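Local atomic coordinates of putative sugar ABC transporter, substrate-binding protein (Clostridium phytofermentans, PDB entry 4WZZ), a protein that binds L-rhamnose between its two lobes and probably serves as the substrate-binding component of a sugar ABC transporter. Residues T160-L172 and A195-Y209. Sequence-based numbering, arbitrary orientation.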
ATOM      1  N   THR A 160       1.060 -10.482  -0.287  1.00 14.30           N
ATOM      2  CA  THR A 160       0.737 -10.058  -1.650  1.00 12.49           C
ATOM      3  C   THR A 160      -0.381 -10.920  -2.236  1.00 12.36           C
ATOM      4  O   THR A 160      -1.359 -10.436  -2.812  1.00 13.91           O
ATOM      5  CB  THR A 160       1.976 -10.119  -2.526  1.00 22.35           C
ATOM      6  OG1 THR A 160       2.996  -9.282  -1.960  1.00 25.10           O
ATOM      7  CG2 THR A 160       1.657  -9.649  -3.916  1.00 19.67           C
ATOM      8  N   THR A 161      -0.249 -12.235  -2.053  1.00 12.96           N
ATOM      9  CA  THR A 161      -1.274 -13.153  -2.520  1.00 12.99           C
ATOM     10  C   THR A 161      -2.625 -12.946  -1.852  1.00 12.34           C
ATOM     11  O   THR A 161      -3.671 -13.105  -2.482  1.00 12.20           O
ATOM     12  CB  THR A 161      -0.813 -14.583  -2.268  1.00 13.87           C
ATOM     13  OG1 THR A 161       0.406 -14.805  -2.986  1.00 16.66           O
ATOM     14  CG2 THR A 161      -1.850 -15.598  -2.724  1.00 14.03           C
ATOM     15  N   GLN A 162      -2.600 -12.644  -0.558  1.00 12.80           N
ATOM     16  CA  GLN A 162      -3.847 -12.444   0.157  1.00 11.83           C
ATOM     17  C   GLN A 162      -4.647 -11.278  -0.433  1.00 12.27           C
ATOM     18  O   GLN A 162      -5.861 -11.339  -0.556  1.00 11.87           O
ATOM     19  CB  GLN A 162      -3.544 -12.186   1.629  1.00 12.46           C
ATOM     20  CG  GLN A 162      -2.893 -13.358   2.329  1.00 18.06           C
ATOM     21  CD  GLN A 162      -2.637 -13.039   3.784  1.00 25.76           C
ATOM     22  OE1 GLN A 162      -2.008 -12.028   4.117  1.00 22.95           O
ATOM     23  NE2 GLN A 162      -3.153 -13.878   4.661  1.00 22.96           N
ATOM     24  N   ILE A 163      -3.950 -10.214  -0.797  1.00 11.75           N
ATOM     25  CA  ILE A 163      -4.604  -9.043  -1.387  1.00 12.35           C
ATOM     26  C   ILE A 163      -5.138  -9.427  -2.771  1.00 11.61           C
ATOM     27  O   ILE A 163      -6.263  -9.133  -3.101  1.00 10.51           O
ATOM     28  CB  ILE A 163      -3.626  -7.886  -1.509  1.00  9.89           C
ATOM     29  CG1 ILE A 163      -3.276  -7.345  -0.122  1.00 11.88           C
ATOM     30  CG2 ILE A 163      -4.183  -6.789  -2.419  1.00 12.41           C
ATOM     31  CD1 ILE A 163      -4.440  -6.646   0.569  1.00 19.25           C
ATOM     32  N   ALA A 164      -4.320 -10.099  -3.573  1.00 10.88           N
ATOM     33  CA  ALA A 164      -4.766 -10.497  -4.906  1.00 10.87           C
ATOM     34  C   ALA A 164      -5.993 -11.408  -4.879  1.00 11.18           C
ATOM     35  O   ALA A 164      -6.927 -11.276  -5.691  1.00 11.73           O
ATOM     36  CB  ALA A 164      -3.630 -11.171  -5.666  1.00 15.09           C
ATOM     37  N   GLN A 165      -5.972 -12.364  -3.964  1.00 11.25           N
ATOM     38  CA  GLN A 165      -7.044 -13.324  -3.852  1.00 12.27           C
ATOM     39  C   GLN A 165      -8.330 -12.648  -3.374  1.00 12.18           C
ATOM     40  O   GLN A 165      -9.417 -12.885  -3.916  1.00 13.65           O
ATOM     41  CB  GLN A 165      -6.575 -14.459  -2.937  1.00 16.83           C
ATOM     42  CG  GLN A 165      -7.545 -15.560  -2.754  1.00 23.00           C
ATOM     43  CD  GLN A 165      -7.699 -16.391  -3.995  1.00 32.72           C
ATOM     44  OE1 GLN A 165      -6.726 -16.973  -4.492  1.00 28.64           O
ATOM     45  NE2 GLN A 165      -8.928 -16.463  -4.511  1.00 34.44           N
ATOM     46  N   ALA A 166      -8.215 -11.757  -2.389  1.00 14.86           N
ATOM     47  CA  ALA A 166      -9.386 -11.032  -1.900  1.00 12.23           C
ATOM     48  C   ALA A 166     -10.007 -10.241  -3.038  1.00 11.02           C
ATOM     49  O   ALA A 166     -11.225 -10.230  -3.231  1.00 11.35           O
ATOM     50  CB  ALA A 166      -8.989 -10.076  -0.764  1.00 14.36           C
ATOM     51  N   LEU A 167      -9.174  -9.539  -3.796  1.00  9.38           N
ATOM     52  CA  LEU A 167      -9.686  -8.735  -4.884  1.00  9.14           C
ATOM     53  C   LEU A 167     -10.318  -9.559  -5.991  1.00 11.32           C
ATOM     54  O   LEU A 167     -11.376  -9.207  -6.494  1.00  9.56           O
ATOM     55  CB  LEU A 167      -8.583  -7.810  -5.419  1.00  9.03           C
ATOM     56  CG  LEU A 167      -8.149  -6.713  -4.423  1.00 10.45           C
ATOM     57  CD1 LEU A 167      -7.013  -5.896  -4.978  1.00 11.74           C
ATOM     58  CD2 LEU A 167      -9.320  -5.820  -4.034  1.00 11.91           C
HETATM   59  N   MSE A 168      -9.690 -10.667  -6.376  1.00 10.59           N
HETATM   60  CA  MSE A 168     -10.272 -11.484  -7.448  1.00 10.75           C
HETATM   61  C   MSE A 168     -11.618 -12.043  -7.012  1.00 12.72           C
HETATM   62  O   MSE A 168     -12.565 -12.064  -7.797  1.00 11.84           O
HETATM   63  CB  MSE A 168      -9.353 -12.613  -7.897  1.00 12.60           C
HETATM   64  CG  MSE A 168      -8.183 -12.163  -8.763  1.00 12.72           C
HETATM   65 SE   MSE A 168      -8.708 -11.006 -10.291  1.00 22.56          SE
HETATM   66  CE  MSE A 168     -10.187 -12.075 -10.998  1.00 13.47           C
ATOM     67  N   ASP A 169     -11.702 -12.515  -5.772  1.00 14.26           N
ATOM     68  CA  ASP A 169     -12.965 -13.055  -5.265  1.00 14.80           C
ATOM     69  C   ASP A 169     -14.011 -11.954  -5.189  1.00 10.52           C
ATOM     70  O   ASP A 169     -15.180 -12.202  -5.490  1.00 12.69           O
ATOM     71  CB  ASP A 169     -12.780 -13.735  -3.906  1.00 16.00           C
ATOM     72  CG  ASP A 169     -12.062 -15.088  -4.011  1.00 21.74           C
ATOM     73  OD1 ASP A 169     -12.079 -15.694  -5.108  1.00 19.75           O
ATOM     74  OD2 ASP A 169     -11.472 -15.548  -3.001  1.00 23.07           O
ATOM     75  N   ALA A 170     -13.603 -10.727  -4.843  1.00 11.00           N
ATOM     76  CA  ALA A 170     -14.517  -9.603  -4.853  1.00 11.25           C
ATOM     77  C   ALA A 170     -15.048  -9.328  -6.237  1.00 13.23           C
ATOM     78  O   ALA A 170     -16.254  -9.155  -6.437  1.00 12.53           O
ATOM     79  CB  ALA A 170     -13.849  -8.345  -4.291  1.00 13.53           C
ATOM     80  N   ILE A 171     -14.163  -9.301  -7.225  1.00 11.70           N
ATOM     81  CA  ILE A 171     -14.610  -9.060  -8.598  1.00 10.49           C
ATOM     82  C   ILE A 171     -15.588 -10.144  -9.049  1.00 11.13           C
ATOM     83  O   ILE A 171     -16.622  -9.851  -9.640  1.00 13.47           O
ATOM     84  CB  ILE A 171     -13.415  -8.957  -9.559  1.00 12.53           C
ATOM     85  CG1 ILE A 171     -12.573  -7.698  -9.251  1.00 12.64           C
ATOM     86  CG2 ILE A 171     -13.890  -8.920 -10.989  1.00 12.32           C
ATOM     87  CD1 ILE A 171     -11.095  -7.886  -9.568  1.00 13.56           C
ATOM     88  N   LEU A 172     -15.266 -11.394  -8.742  1.00 13.25           N
ATOM     89  CA  LEU A 172     -16.098 -12.507  -9.158  1.00 14.28           C
ATOM     90  C   LEU A 172     -17.503 -12.377  -8.551  1.00 17.12           C
ATOM     91  O   LEU A 172     -18.501 -12.646  -9.202  1.00 15.99           O
ATOM     92  CB  LEU A 172     -15.451 -13.832  -8.746  1.00 14.97           C
ATOM     93  CG  LEU A 172     -16.232 -15.080  -9.171  1.00 14.18           C
ATOM     94  CD1 LEU A 172     -16.266 -15.204 -10.689  1.00 16.48           C
ATOM     95  CD2 LEU A 172     -15.635 -16.318  -8.547  1.00 16.80           C
ATOM     96  N   ALA A 195       2.871  -5.686  -7.902  1.00 13.14           N
ATOM     97  CA  ALA A 195       2.846  -7.004  -7.276  1.00 13.34           C
ATOM     98  C   ALA A 195       1.419  -7.522  -7.095  1.00 12.68           C
ATOM     99  O   ALA A 195       1.140  -8.713  -7.345  1.00 12.99           O
ATOM    100  CB  ALA A 195       3.599  -6.989  -5.945  1.00 14.19           C
ATOM    101  N   TRP A 196       0.515  -6.643  -6.668  1.00 11.86           N
ATOM    102  CA  TRP A 196      -0.885  -7.033  -6.526  1.00 11.39           C
ATOM    103  C   TRP A 196      -1.496  -7.381  -7.870  1.00 13.05           C
ATOM    104  O   TRP A 196      -2.279  -8.326  -7.976  1.00 11.50           O
ATOM    105  CB  TRP A 196      -1.695  -5.937  -5.844  1.00 10.50           C
ATOM    106  CG  TRP A 196      -1.210  -5.661  -4.446  1.00 10.40           C
ATOM    107  CD1 TRP A 196      -0.702  -6.564  -3.561  1.00 14.07           C
ATOM    108  CD2 TRP A 196      -1.169  -4.393  -3.796  1.00 10.00           C
ATOM    109  NE1 TRP A 196      -0.356  -5.935  -2.385  1.00 11.41           N
ATOM    110  CE2 TRP A 196      -0.631  -4.592  -2.513  1.00 10.17           C
ATOM    111  CE3 TRP A 196      -1.525  -3.101  -4.182  1.00  9.61           C
ATOM    112  CZ2 TRP A 196      -0.454  -3.537  -1.598  1.00  9.95           C
ATOM    113  CZ3 TRP A 196      -1.358  -2.082  -3.287  1.00 10.27           C
ATOM    114  CH2 TRP A 196      -0.824  -2.298  -2.017  1.00 10.83           C
ATOM    115  N   ILE A 197      -1.179  -6.592  -8.884  1.00 11.63           N
ATOM    116  CA  ILE A 197      -1.723  -6.826 -10.220  1.00 11.88           C
ATOM    117  C   ILE A 197      -1.167  -8.128 -10.789  1.00 13.82           C
ATOM    118  O   ILE A 197      -1.902  -8.938 -11.348  1.00 13.29           O
ATOM    119  CB  ILE A 197      -1.447  -5.649 -11.151  1.00 12.26           C
ATOM    120  CG1 ILE A 197      -2.227  -4.431 -10.684  1.00 12.98           C
ATOM    121  CG2 ILE A 197      -1.870  -5.991 -12.603  1.00 14.27           C
ATOM    122  CD1 ILE A 197      -1.694  -3.100 -11.227  1.00 14.56           C
ATOM    123  N   ASP A 198       0.126  -8.370 -10.603  1.00 13.33           N
ATOM    124  CA  ASP A 198       0.686  -9.644 -11.034  1.00 16.35           C
ATOM    125  C   ASP A 198       0.033 -10.789 -10.284  1.00 14.08           C
ATOM    126  O   ASP A 198      -0.254 -11.843 -10.868  1.00 14.60           O
ATOM    127  CB  ASP A 198       2.186  -9.667 -10.818  1.00 14.90           C
ATOM    128  CG  ASP A 198       2.936  -8.849 -11.862  1.00 29.02           C
ATOM    129  OD1 ASP A 198       2.348  -8.535 -12.930  1.00 30.78           O
ATOM    130  OD2 ASP A 198       4.112  -8.513 -11.609  1.00 29.68           O
ATOM    131  N   GLY A 199      -0.187 -10.591  -8.989  1.00 13.50           N
ATOM    132  CA  GLY A 199      -0.871 -11.578  -8.181  1.00 14.29           C
ATOM    133  C   GLY A 199      -2.267 -11.866  -8.714  1.00 13.11           C
ATOM    134  O   GLY A 199      -2.692 -13.028  -8.778  1.00 13.51           O
HETATM  135  N   MSE A 200      -3.005 -10.817  -9.073  1.00 14.45           N
HETATM  136  CA  MSE A 200      -4.371 -10.994  -9.562  1.00 12.38           C
HETATM  137  C   MSE A 200      -4.329 -11.782 -10.861  1.00 13.06           C
HETATM  138  O   MSE A 200      -5.169 -12.639 -11.104  1.00 13.30           O
HETATM  139  CB  MSE A 200      -5.056  -9.633  -9.761  1.00 11.57           C
HETATM  140  CG  MSE A 200      -5.450  -9.013  -8.475  1.00 10.84           C
HETATM  141 SE   MSE A 200      -6.544  -7.401  -8.862  1.00 27.06          SE
HETATM  142  CE  MSE A 200      -5.141  -6.070  -8.687  1.00 20.52           C
ATOM    143  N   LYS A 201      -3.355 -11.483 -11.701  1.00 13.54           N
ATOM    144  CA  LYS A 201      -3.288 -12.145 -12.993  1.00 14.38           C
ATOM    145  C   LYS A 201      -2.968 -13.617 -12.819  1.00 15.11           C
ATOM    146  O   LYS A 201      -3.449 -14.446 -13.577  1.00 15.70           O
ATOM    147  CB  LYS A 201      -2.315 -11.433 -13.920  1.00 15.14           C
ATOM    148  CG  LYS A 201      -2.880 -10.047 -14.357  1.00 16.73           C
ATOM    149  CD  LYS A 201      -2.013  -9.360 -15.379  1.00 18.24           C
ATOM    150  CE  LYS A 201      -0.620  -9.163 -14.849  1.00 21.57           C
ATOM    151  NZ  LYS A 201       0.163  -8.263 -15.732  1.00 25.55           N
ATOM    152  N   THR A 202      -2.162 -13.946 -11.815  1.00 15.16           N
ATOM    153  CA  THR A 202      -1.929 -15.358 -11.501  1.00 15.86           C
ATOM    154  C   THR A 202      -3.190 -16.031 -10.945  1.00 15.59           C
ATOM    155  O   THR A 202      -3.571 -17.114 -11.389  1.00 16.39           O
ATOM    156  CB  THR A 202      -0.732 -15.487 -10.536  1.00 16.05           C
ATOM    157  OG1 THR A 202       0.454 -15.024 -11.201  1.00 19.30           O
ATOM    158  CG2 THR A 202      -0.503 -16.934 -10.075  1.00 16.80           C
ATOM    159  N   VAL A 203      -3.835 -15.406  -9.963  1.00 14.71           N
ATOM    160  CA  VAL A 203      -5.023 -15.961  -9.342  1.00 14.49           C
ATOM    161  C   VAL A 203      -6.120 -16.186 -10.384  1.00 14.69           C
ATOM    162  O   VAL A 203      -6.809 -17.212 -10.380  1.00 15.15           O
ATOM    163  CB  VAL A 203      -5.525 -15.011  -8.237  1.00 13.53           C
ATOM    164  CG1 VAL A 203      -6.907 -15.424  -7.724  1.00 13.32           C
ATOM    165  CG2 VAL A 203      -4.538 -14.959  -7.106  1.00 13.87           C
HETATM  166  N   MSE A 204      -6.277 -15.221 -11.289  1.00 15.84           N
HETATM  167  CA  MSE A 204      -7.408 -15.262 -12.202  1.00 14.57           C
HETATM  168  C   MSE A 204      -7.323 -16.363 -13.268  1.00 15.66           C
HETATM  169  O   MSE A 204      -8.254 -16.505 -14.061  1.00 15.94           O
HETATM  170  CB  MSE A 204      -7.599 -13.894 -12.879  1.00 14.08           C
HETATM  171  CG  MSE A 204      -6.658 -13.693 -14.029  1.00 14.66           C
HETATM  172 SE   MSE A 204      -6.748 -11.842 -14.718  1.00 24.27          SE
HETATM  173  CE  MSE A 204      -5.787 -12.117 -16.372  1.00 15.26           C
ATOM    174  N   GLN A 205      -6.227 -17.139 -13.285  1.00 16.34           N
ATOM    175  CA  GLN A 205      -6.097 -18.251 -14.218  1.00 17.47           C
ATOM    176  C   GLN A 205      -6.971 -19.407 -13.780  1.00 17.84           C
ATOM    177  O   GLN A 205      -7.273 -20.303 -14.578  1.00 18.77           O
ATOM    178  CB  GLN A 205      -4.652 -18.734 -14.319  1.00 18.16           C
ATOM    179  CG  GLN A 205      -3.647 -17.665 -14.700  1.00 17.96           C
ATOM    180  CD  GLN A 205      -3.947 -17.057 -16.046  1.00 18.18           C
ATOM    181  OE1 GLN A 205      -4.142 -17.775 -17.023  1.00 22.31           O
ATOM    182  NE2 GLN A 205      -4.035 -15.729 -16.098  1.00 20.07           N
ATOM    183  N   ASP A 206      -7.362 -19.400 -12.508  1.00 15.63           N
ATOM    184  CA  ASP A 206      -8.186 -20.483 -11.967  1.00 16.80           C
ATOM    185  C   ASP A 206      -9.509 -20.571 -12.736  1.00 15.65           C
ATOM    186  O   ASP A 206     -10.127 -19.537 -13.064  1.00 16.37           O
ATOM    187  CB  ASP A 206      -8.468 -20.245 -10.495  1.00 15.79           C
ATOM    188  CG  ASP A 206      -9.063 -21.446  -9.818  1.00 24.98           C
ATOM    189  OD1 ASP A 206     -10.278 -21.684  -9.975  1.00 21.73           O
ATOM    190  OD2 ASP A 206      -8.311 -22.156  -9.126  1.00 25.68           O
ATOM    191  N   SER A 207      -9.966 -21.794 -13.001  1.00 17.30           N
ATOM    192  CA  SER A 207     -11.170 -21.955 -13.816  1.00 18.08           C
ATOM    193  C   SER A 207     -12.397 -21.237 -13.227  1.00 20.67           C
ATOM    194  O   SER A 207     -13.333 -20.875 -13.960  1.00 19.79           O
ATOM    195  CB  SER A 207     -11.453 -23.441 -14.059  1.00 25.76           C
ATOM    196  OG  SER A 207     -11.692 -24.077 -12.836  1.00 34.52           O
ATOM    197  N   LYS A 208     -12.399 -20.975 -11.923  1.00 17.78           N
ATOM    198  CA  LYS A 208     -13.553 -20.285 -11.331  1.00 18.02           C
ATOM    199  C   LYS A 208     -13.746 -18.869 -11.877  1.00 19.45           C
ATOM    200  O   LYS A 208     -14.862 -18.325 -11.821  1.00 17.79           O
ATOM    201  CB  LYS A 208     -13.453 -20.235  -9.812  1.00 21.17           C
ATOM    202  CG  LYS A 208     -12.376 -19.328  -9.311  1.00 20.30           C
ATOM    203  CD  LYS A 208     -12.100 -19.538  -7.823  1.00 28.25           C
ATOM    204  CE  LYS A 208     -13.184 -18.930  -6.961  1.00 29.88           C
ATOM    205  NZ  LYS A 208     -12.735 -18.841  -5.540  1.00 33.48           N
ATOM    206  N   TYR A 209     -12.675 -18.291 -12.421  1.00 16.29           N
ATOM    207  CA  TYR A 209     -12.711 -16.919 -12.939  1.00 13.96           C
ATOM    208  C   TYR A 209     -12.818 -16.869 -14.462  1.00 13.76           C
ATOM    209  O   TYR A 209     -12.613 -15.837 -15.052  1.00 17.61           O
ATOM    210  CB  TYR A 209     -11.457 -16.155 -12.522  1.00 12.55           C
ATOM    211  CG  TYR A 209     -11.175 -16.169 -11.025  1.00 12.01           C
ATOM    212  CD1 TYR A 209     -11.973 -15.449 -10.139  1.00 14.79           C
ATOM    213  CD2 TYR A 209     -10.134 -16.919 -10.504  1.00 11.98           C
ATOM    214  CE1 TYR A 209     -11.725 -15.459  -8.771  1.00 14.55           C
ATOM    215  CE2 TYR A 209      -9.868 -16.925  -9.129  1.00 13.03           C
ATOM    216  CZ  TYR A 209     -10.677 -16.198  -8.277  1.00 19.52           C
ATOM    217  OH  TYR A 209     -10.437 -16.209  -6.931  1.00 21.77           O
TER
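Gln165 holds CG anti to its backbone N (chi1 -178°) and bends at chi2, which carries its amide to Tyr209 and Asp169. Tyr209, with CG anti to its carbonyl carbon, brings its phenol edge-on to the same carboxylate. Tyr209 OH donates to Asp169 OD1 at 2.5 Å, and Lys208 NZ forms a salt bridge with that oxygen at 3.2 Å, the two donors arriving from opposite faces of the carboxylate plane. Gln165 NE2 donates to Asp169 OD2 at 3.1 Å, the bond fairly straight at 162°, and also makes a weak, bent bond to Tyr209 OH. Both carboxylate oxygens are thus held, which restrains the group's rotation and would probably favour its charged form. Beneath this polar cluster Met168, a selenomethionine like Met200 and Met204, lays CG against Val203 CG1, and bends at chi2 and chi3 bring CE 3.7 Å from Met204 CB. Helices 160-174 and 191-203 belong to one lobe of a periplasmic binding protein, where both pack against strand 179-185 of a parallel four-stranded sheet; the axes of segments 160-172 and 195-203 approach to 8.1 Å and cross at -58°. The backbones come closest at Ala164 and Met200; there Ala164 CB also lies 3.4 Å from Gly199 C, an approach permitted because Gly199 has no side chain. Met200 lays SE beside Leu167 CB, and both residues reach Cys245 of strand 243-246. Toward the sugar, Ile163 CG2 makes a CH-pi contact over the five-membered ring of Trp196, 3.8 Å from its centroid, while the indole also touches the bound L-rhamnose.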